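Local coordinates for protein importin subunit beta-1 (Saccharomyces cerevisiae, PDB 5OWU) that carries proteins into the nucleus as the importin beta subunit, working through importin alpha, which binds the classical nuclear localization signal of the cargo, at residues F603-E607 and T639-Y643; Y496-V500 and T525-E529; E615-Y620 and P654-A659. All blocks are in the same frame, centred on the assembly; numbering follows the deposited sequence. Where two conformers were deposited one is given.

In the fold
All three contacts belong to the all-helical solenoid of HEAT repeats, and they sample packing within a repeat and between successive repeats. Contact 2 comes first in the chain and lies within HEAT 12, pairing its two antiparallel helices, 496-507 and 516-530. Contacts 1 and 3 join HEAT 14 to HEAT 15, first helix to first helix in contact 1 and second to second in contact 3, so their segments alternate along the chain. Their centres are about 12 Å apart, and they touch where Phe640 and Leu606 pack on Phe619. Contact 2 stands apart, its centre about 31 Å from that of contact 1 and about 26 Å from that of contact 3. Such pairings build a continuous superhelix.

Contact 1: F603-E607 and T639-Y643; sequences FRLLE and TFSPY
Phe603 lays one ring face against the methyl of Thr639, with CG2 of Thr639 3.7 Å from the centroid of the Phe603 ring in a CH-pi contact. The same ring meets CA of Phe640 edge-on, with Phe603 CE1 4.0 Å from that atom, and runs alongside Tyr643: Phe603 CD1 is 3.6 Å from Tyr643 CE2, but the two rings, with planes at 29° and centroids 5.8 Å apart, are slid so far that they barely overlap. Both segments are helical. Residues 603-607 close helix 595-607, while 639-643 lie near the start of helix 637-649, which kinks at Pro642 because the proline nitrogen has no bond to the preceding turn. These are the first helices of HEAT 14 and HEAT 15, stacked side by side as successive repeats are in a HEAT solenoid. Their local axes run in roughly the same direction, at 33° with a closest approach of 11.8 Å, a wide spacing bridged by large side chains. The register pairs Phe603 with Phe640 and Leu606 with Tyr643, each pair with CA atoms 8.1 Å apart. Tyr643, an m rotamer, receives Leu606 over one face, the CD1 methyl of Leu606 lying 4.0 Å from the centroid of the Tyr643 ring. Leu606 and Phe640 also pack on Phe619 of helix 615-629. At the exposed margin Glu607, with chi1 and chi2 both m, folds across so that its carboxylate accepts a very short hydrogen bond, Tyr643 OH to Glu607 OE2, 2.4 Å.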
# COMPACT_ATOMS: atom_id res chain seq x y z
N PHE A 603 14.14 19.00 25.99
CA PHE A 603 13.36 18.90 27.21
C PHE A 603 12.26 19.95 27.24
O PHE A 603 11.10 19.63 27.57
CB PHE A 603 14.27 19.02 28.43
CG PHE A 603 15.11 17.80 28.67
CD1 PHE A 603 14.54 16.54 28.65
CD2 PHE A 603 16.47 17.91 28.89
CE1 PHE A 603 15.31 15.41 28.86
CE2 PHE A 603 17.25 16.78 29.11
CZ PHE A 603 16.66 15.54 29.09
N ARG A 604 12.57 21.19 26.86
CA ARG A 604 11.52 22.20 26.84
C ARG A 604 10.39 21.76 25.93
O ARG A 604 9.21 21.78 26.32
CB ARG A 604 12.10 23.55 26.42
CG ARG A 604 12.89 24.23 27.53
CD ARG A 604 13.69 25.41 27.02
NE ARG A 604 12.84 26.41 26.38
CZ ARG A 604 13.30 27.43 25.67
NH1 ARG A 604 14.61 27.60 25.50
NH2 ARG A 604 12.46 28.29 25.11
N LEU A 605 10.73 21.28 24.73
CA LEU A 605 9.70 20.80 23.81
C LEU A 605 8.91 19.66 24.43
O LEU A 605 7.70 19.54 24.21
CB LEU A 605 10.33 20.36 22.50
CG LEU A 605 10.86 21.51 21.64
CD1 LEU A 605 11.76 20.97 20.54
CD2 LEU A 605 9.71 22.31 21.05
N LEU A 606 9.57 18.81 25.21
CA LEU A 606 8.88 17.68 25.83
C LEU A 606 7.98 18.14 26.97
O LEU A 606 6.98 17.47 27.26
CB LEU A 606 9.89 16.65 26.34
CG LEU A 606 10.64 15.81 25.31
CD1 LEU A 606 11.61 14.86 26.00
CD2 LEU A 606 9.69 15.02 24.41
N GLU A 607 8.30 19.25 27.62
CA GLU A 607 7.47 19.73 28.72
C GLU A 607 6.36 20.66 28.26
O GLU A 607 5.51 21.03 29.07
CB GLU A 607 8.33 20.43 29.77
CG GLU A 607 9.05 19.48 30.71
CD GLU A 607 8.09 18.58 31.49
OE1 GLU A 607 6.87 18.82 31.45
OE2 GLU A 607 8.57 17.61 32.12
N THR A 639 17.81 12.70 33.59
CA THR A 639 16.67 13.53 33.25
C THR A 639 15.81 12.91 32.15
O THR A 639 14.59 13.10 32.14
CB THR A 639 17.14 14.91 32.81
OG1 THR A 639 17.87 15.53 33.87
CG2 THR A 639 15.95 15.81 32.43
N PHE A 640 16.42 12.19 31.21
CA PHE A 640 15.66 11.65 30.09
C PHE A 640 14.88 10.40 30.46
O PHE A 640 13.84 10.11 29.86
CB PHE A 640 16.59 11.36 28.92
CG PHE A 640 15.89 10.88 27.69
CD1 PHE A 640 14.87 11.62 27.12
CD2 PHE A 640 16.26 9.69 27.09
CE1 PHE A 640 14.22 11.17 25.99
CE2 PHE A 640 15.62 9.24 25.96
CZ PHE A 640 14.60 9.98 25.40
N SER A 641 15.34 9.65 31.47
CA SER A 641 14.74 8.36 31.80
C SER A 641 13.24 8.42 32.02
O SER A 641 12.53 7.56 31.46
CB SER A 641 15.44 7.79 33.04
OG SER A 641 14.77 6.62 33.50
N PRO A 642 12.69 9.36 32.79
CA PRO A 642 11.22 9.37 32.96
C PRO A 642 10.48 9.50 31.64
O PRO A 642 9.53 8.75 31.39
CB PRO A 642 11.00 10.59 33.87
CG PRO A 642 12.30 10.82 34.55
CD PRO A 642 13.35 10.42 33.56
N TYR A 643 10.92 10.42 30.78
CA TYR A 643 10.30 10.56 29.46
C TYR A 643 10.41 9.27 28.68
O TYR A 643 9.43 8.79 28.10
CB TYR A 643 10.96 11.69 28.68
CG TYR A 643 10.85 13.05 29.33
CD1 TYR A 643 9.65 13.73 29.34
CD2 TYR A 643 11.96 13.65 29.91
CE1 TYR A 643 9.55 14.97 29.93
CE2 TYR A 643 11.87 14.88 30.49
CZ TYR A 643 10.66 15.54 30.50
OH TYR A 643 10.58 16.77 31.09

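Contact 2: Y496-V500 and T525-E529; sequences YPALV and TTMVE
Thr525 opens the second segment facing elsewhere, its side chain packing on Val579 and Ala582 of helix 563-586. Thr526 barely grazes the partner segment, its carbonyl O lying 4.1 Å from Tyr496 OH. Met527 makes nearly all of this segment's side of the contact. Its CA-to-CB bond points toward 496-500, and with all three chi angles m the side chain curls to set its methyl over one face of the Tyr496 ring: Met527 CE is 3.5 Å from the centroid of the Tyr496 ring, 10° off the normal, with SD of Met527 oblique at 4.8 Å from that centroid, a Met-aromatic contact. Met527 CE also touches Leu499 CB at 3.9 Å and Val500 CG2 at 4.0 Å. This is the internal packing of a HEAT repeat, here HEAT 12, a helical hairpin whose two helices run antiparallel; the local axes make 155° (signed crossing angle -155°) and approach to 11.4 Å, with Val500 and Met527 the nearest CA pair at 7.4 Å. Tyr496 sits at the first turn of its helix with chi1 at -119°, between wells, and its hydroxyl reaches across to donate a hydrogen bond to a backbone carbonyl, Tyr496 OH to Met527 O, 2.7 Å. Val528 next turns away from this interface and packs on Ile542 and Val583 of later helices. Glu529 faces away too, and its N bonds to Thr525 O at 2.9 Å, an ordinary helical bond.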
# COMPACT_ATOMS: atom_id res chain seq x y z
N TYR A 496 25.89 23.63 -4.71
CA TYR A 496 25.37 23.38 -3.37
C TYR A 496 25.11 24.67 -2.60
O TYR A 496 24.00 24.83 -2.07
CB TYR A 496 26.33 22.47 -2.60
CG TYR A 496 25.71 21.15 -2.16
CD1 TYR A 496 25.28 20.22 -3.10
CD2 TYR A 496 25.57 20.84 -0.82
CE1 TYR A 496 24.73 19.03 -2.71
CE2 TYR A 496 25.02 19.64 -0.42
CZ TYR A 496 24.59 18.74 -1.37
OH TYR A 496 24.04 17.54 -0.97
N PRO A 497 26.04 25.62 -2.51
CA PRO A 497 25.76 26.86 -1.76
C PRO A 497 24.49 27.55 -2.24
O PRO A 497 23.55 27.75 -1.45
CB PRO A 497 27.01 27.72 -2.02
CG PRO A 497 28.09 26.72 -2.30
CD PRO A 497 27.42 25.60 -3.04
N ALA A 498 24.42 27.85 -3.53
CA ALA A 498 23.25 28.52 -4.08
C ALA A 498 21.98 27.73 -3.76
O ALA A 498 21.03 28.27 -3.18
CB ALA A 498 23.41 28.71 -5.59
N LEU A 499 21.95 26.45 -4.12
CA LEU A 499 20.79 25.63 -3.82
C LEU A 499 20.42 25.73 -2.34
O LEU A 499 19.27 26.03 -1.99
CB LEU A 499 21.04 24.17 -4.23
CG LEU A 499 21.08 23.94 -5.74
CD1 LEU A 499 21.64 22.58 -6.07
CD2 LEU A 499 19.70 24.09 -6.32
N VAL A 500 21.40 25.54 -1.45
CA VAL A 500 21.09 25.58 -0.03
C VAL A 500 20.51 26.94 0.34
O VAL A 500 19.46 27.04 0.98
CB VAL A 500 22.32 25.21 0.82
CG1 VAL A 500 22.12 25.57 2.30
CG2 VAL A 500 22.61 23.73 0.68
N THR A 525 16.98 18.09 3.90
CA THR A 525 17.42 16.80 4.40
C THR A 525 18.25 16.09 3.34
O THR A 525 19.35 15.61 3.61
CB THR A 525 16.22 15.97 4.84
OG1 THR A 525 15.58 16.63 5.95
CG2 THR A 525 16.64 14.58 5.27
N THR A 526 17.75 16.08 2.10
CA THR A 526 18.53 15.51 1.00
C THR A 526 19.89 16.20 0.91
O THR A 526 20.93 15.53 0.81
CB THR A 526 17.75 15.65 -0.31
OG1 THR A 526 16.56 14.86 -0.25
CG2 THR A 526 18.58 15.19 -1.50
N MET A 527 19.91 17.54 0.99
CA MET A 527 21.20 18.22 0.85
C MET A 527 22.16 17.73 1.92
O MET A 527 23.35 17.52 1.65
CB MET A 527 21.04 19.74 0.96
CG MET A 527 20.06 20.36 -0.00
SD MET A 527 20.39 19.91 -1.70
CE MET A 527 21.78 20.97 -2.11
N VAL A 528 21.65 17.51 3.13
CA VAL A 528 22.50 17.05 4.21
C VAL A 528 23.03 15.66 3.89
O VAL A 528 24.23 15.39 3.97
CB VAL A 528 21.75 17.06 5.55
CG1 VAL A 528 22.57 16.37 6.64
CG2 VAL A 528 21.42 18.47 5.95
N GLU A 529 22.13 14.78 3.46
CA GLU A 529 22.49 13.37 3.38
C GLU A 529 23.48 13.11 2.25
O GLU A 529 24.30 12.19 2.35
CB GLU A 529 21.22 12.55 3.24
CG GLU A 529 20.40 12.58 4.56
CD GLU A 529 19.04 11.94 4.47
OE1 GLU A 529 18.46 11.90 3.36
OE2 GLU A 529 18.53 11.48 5.52

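Contact 3: E615-Y620 and P654-A659; sequences EDDVFY and PVSITA
The second helices of two consecutive HEAT repeats, 14 and 15, lie side by side here, each contributing its first turns. Segment 615-620 is helical throughout; 654-659 leads into and runs along helix 655-669. The local axes are almost parallel, at 5° and 9.1 Å apart at their closest, a closeness consistent with the modest size of Val655, Thr658 and Ala659 at the interface. Asp616 is in register with Val655, CA to CA 5.1 Å, and one turn on Phe619 pairs with Thr658 at 6.4 Å.

The polar link is a very short hydrogen bond in which Thr658 OG1 donates to Asp616 OD1 at 2.4 Å. Asp616 adopts the t rotamer, which carries the carboxylate across to the second helix, while Thr658, an m rotamer, has its CA-to-CB bond pointing toward the first.

Apolar packing centres on Phe619, whose CB touches Thr658 CG2 at 3.6 Å. Its ring takes Val655 over one face, with Phe619 CD1 4.2 Å from Val655 CG2, and meets Ala659 obliquely, with Phe619 CE2 4.1 Å from Ala659 CB. Phe619 also packs on Leu606 and against the Phe640 ring, so that helix 615-629 also meets the first helices of both repeats. Separately, Glu615 adds a van der Waals contact, its carboxylate carbon CD 3.7 Å from Val655 CG2.

A CH-pi interaction adds to the contact at Tyr620, which is exposed. The ring of Tyr620, modelled in two conformers of which one is given, lies face-on to the Thr658 methyl, with Thr658 CG2 3.5 Å from the Tyr620 ring centroid and 14° off its normal.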
# COMPACT_ATOMS: atom_id res chain seq x y z
N GLU A 615 6.37 15.04 20.15
CA GLU A 615 7.31 14.28 20.96
C GLU A 615 7.99 13.19 20.15
O GLU A 615 9.13 12.81 20.46
CB GLU A 615 6.62 13.69 22.19
CG GLU A 615 5.49 12.72 21.91
CD GLU A 615 4.93 12.07 23.17
OE1 GLU A 615 5.59 12.13 24.23
OE2 GLU A 615 3.83 11.49 23.09
N ASP A 616 7.32 12.66 19.13
CA ASP A 616 7.94 11.65 18.27
C ASP A 616 9.18 12.21 17.57
O ASP A 616 10.26 11.61 17.60
CB ASP A 616 6.91 11.16 17.26
CG ASP A 616 7.31 9.86 16.60
OD1 ASP A 616 7.73 8.94 17.33
OD2 ASP A 616 7.21 9.77 15.36
N ASP A 617 9.03 13.38 16.94
CA ASP A 617 10.17 14.01 16.27
C ASP A 617 11.24 14.46 17.27
O ASP A 617 12.44 14.45 16.94
CB ASP A 617 9.67 15.19 15.44
CG ASP A 617 8.69 14.75 14.36
OD1 ASP A 617 8.96 13.74 13.68
OD2 ASP A 617 7.63 15.40 14.22
N VAL A 618 10.83 14.84 18.48
CA VAL A 618 11.81 15.18 19.51
C VAL A 618 12.62 13.94 19.88
O VAL A 618 13.83 14.01 20.06
CB VAL A 618 11.12 15.79 20.74
CG1 VAL A 618 12.14 16.05 21.84
CG2 VAL A 618 10.41 17.09 20.37
N PHE A 619 11.94 12.81 20.03
CA PHE A 619 12.64 11.57 20.36
C PHE A 619 13.58 11.16 19.24
O PHE A 619 14.68 10.65 19.50
CB PHE A 619 11.62 10.46 20.63
CG PHE A 619 11.26 10.32 22.07
CD1 PHE A 619 10.52 11.30 22.71
CD2 PHE A 619 11.66 9.21 22.79
CE1 PHE A 619 10.20 11.18 24.06
CE2 PHE A 619 11.33 9.08 24.13
CZ PHE A 619 10.60 10.06 24.76
N TYR A 620 13.18 11.36 17.98
CA TYR A 620 14.08 11.10 16.87
C TYR A 620 15.34 11.94 16.97
O TYR A 620 16.46 11.45 16.75
CB TYR A 620 13.36 11.35 15.53
CG TYR A 620 12.50 10.20 15.05
CD1 TYR A 620 13.02 8.91 14.96
CD2 TYR A 620 11.18 10.40 14.67
CE1 TYR A 620 12.24 7.86 14.51
CE2 TYR A 620 10.39 9.35 14.23
CZ TYR A 620 10.93 8.08 14.15
OH TYR A 620 10.16 7.03 13.71
N PRO A 654 2.59 6.09 18.54
CA PRO A 654 3.83 5.80 17.80
C PRO A 654 5.09 6.22 18.53
O PRO A 654 6.19 5.84 18.11
CB PRO A 654 3.65 6.61 16.50
CG PRO A 654 2.73 7.71 16.87
CD PRO A 654 1.79 7.13 17.89
N VAL A 655 4.97 6.98 19.63
CA VAL A 655 6.15 7.41 20.37
C VAL A 655 6.90 6.21 20.95
O VAL A 655 8.12 6.28 21.16
CB VAL A 655 5.74 8.40 21.48
CG1 VAL A 655 5.03 7.67 22.62
CG2 VAL A 655 6.94 9.18 21.99
N SER A 656 6.20 5.10 21.21
CA SER A 656 6.87 3.94 21.78
C SER A 656 7.81 3.30 20.77
O SER A 656 8.89 2.82 21.14
CB SER A 656 5.83 2.92 22.26
OG SER A 656 5.05 2.44 21.18
N ILE A 657 7.43 3.28 19.49
CA ILE A 657 8.31 2.78 18.44
C ILE A 657 9.60 3.58 18.43
O ILE A 657 10.71 3.02 18.37
CB ILE A 657 7.61 2.85 17.07
CG1 ILE A 657 6.24 2.17 17.10
CG2 ILE A 657 8.51 2.25 15.99
CD1 ILE A 657 6.30 0.70 17.26
N THR A 658 9.48 4.91 18.45
CA THR A 658 10.66 5.76 18.39
C THR A 658 11.50 5.63 19.65
O THR A 658 12.74 5.70 19.58
CB THR A 658 10.24 7.20 18.15
OG1 THR A 658 9.37 7.26 17.01
CG2 THR A 658 11.44 8.09 17.90
N ALA A 659 10.86 5.42 20.80
CA ALA A 659 11.61 5.17 22.03
C ALA A 659 12.40 3.86 21.93
O ALA A 659 13.56 3.78 22.38
CB ALA A 659 10.66 5.16 23.22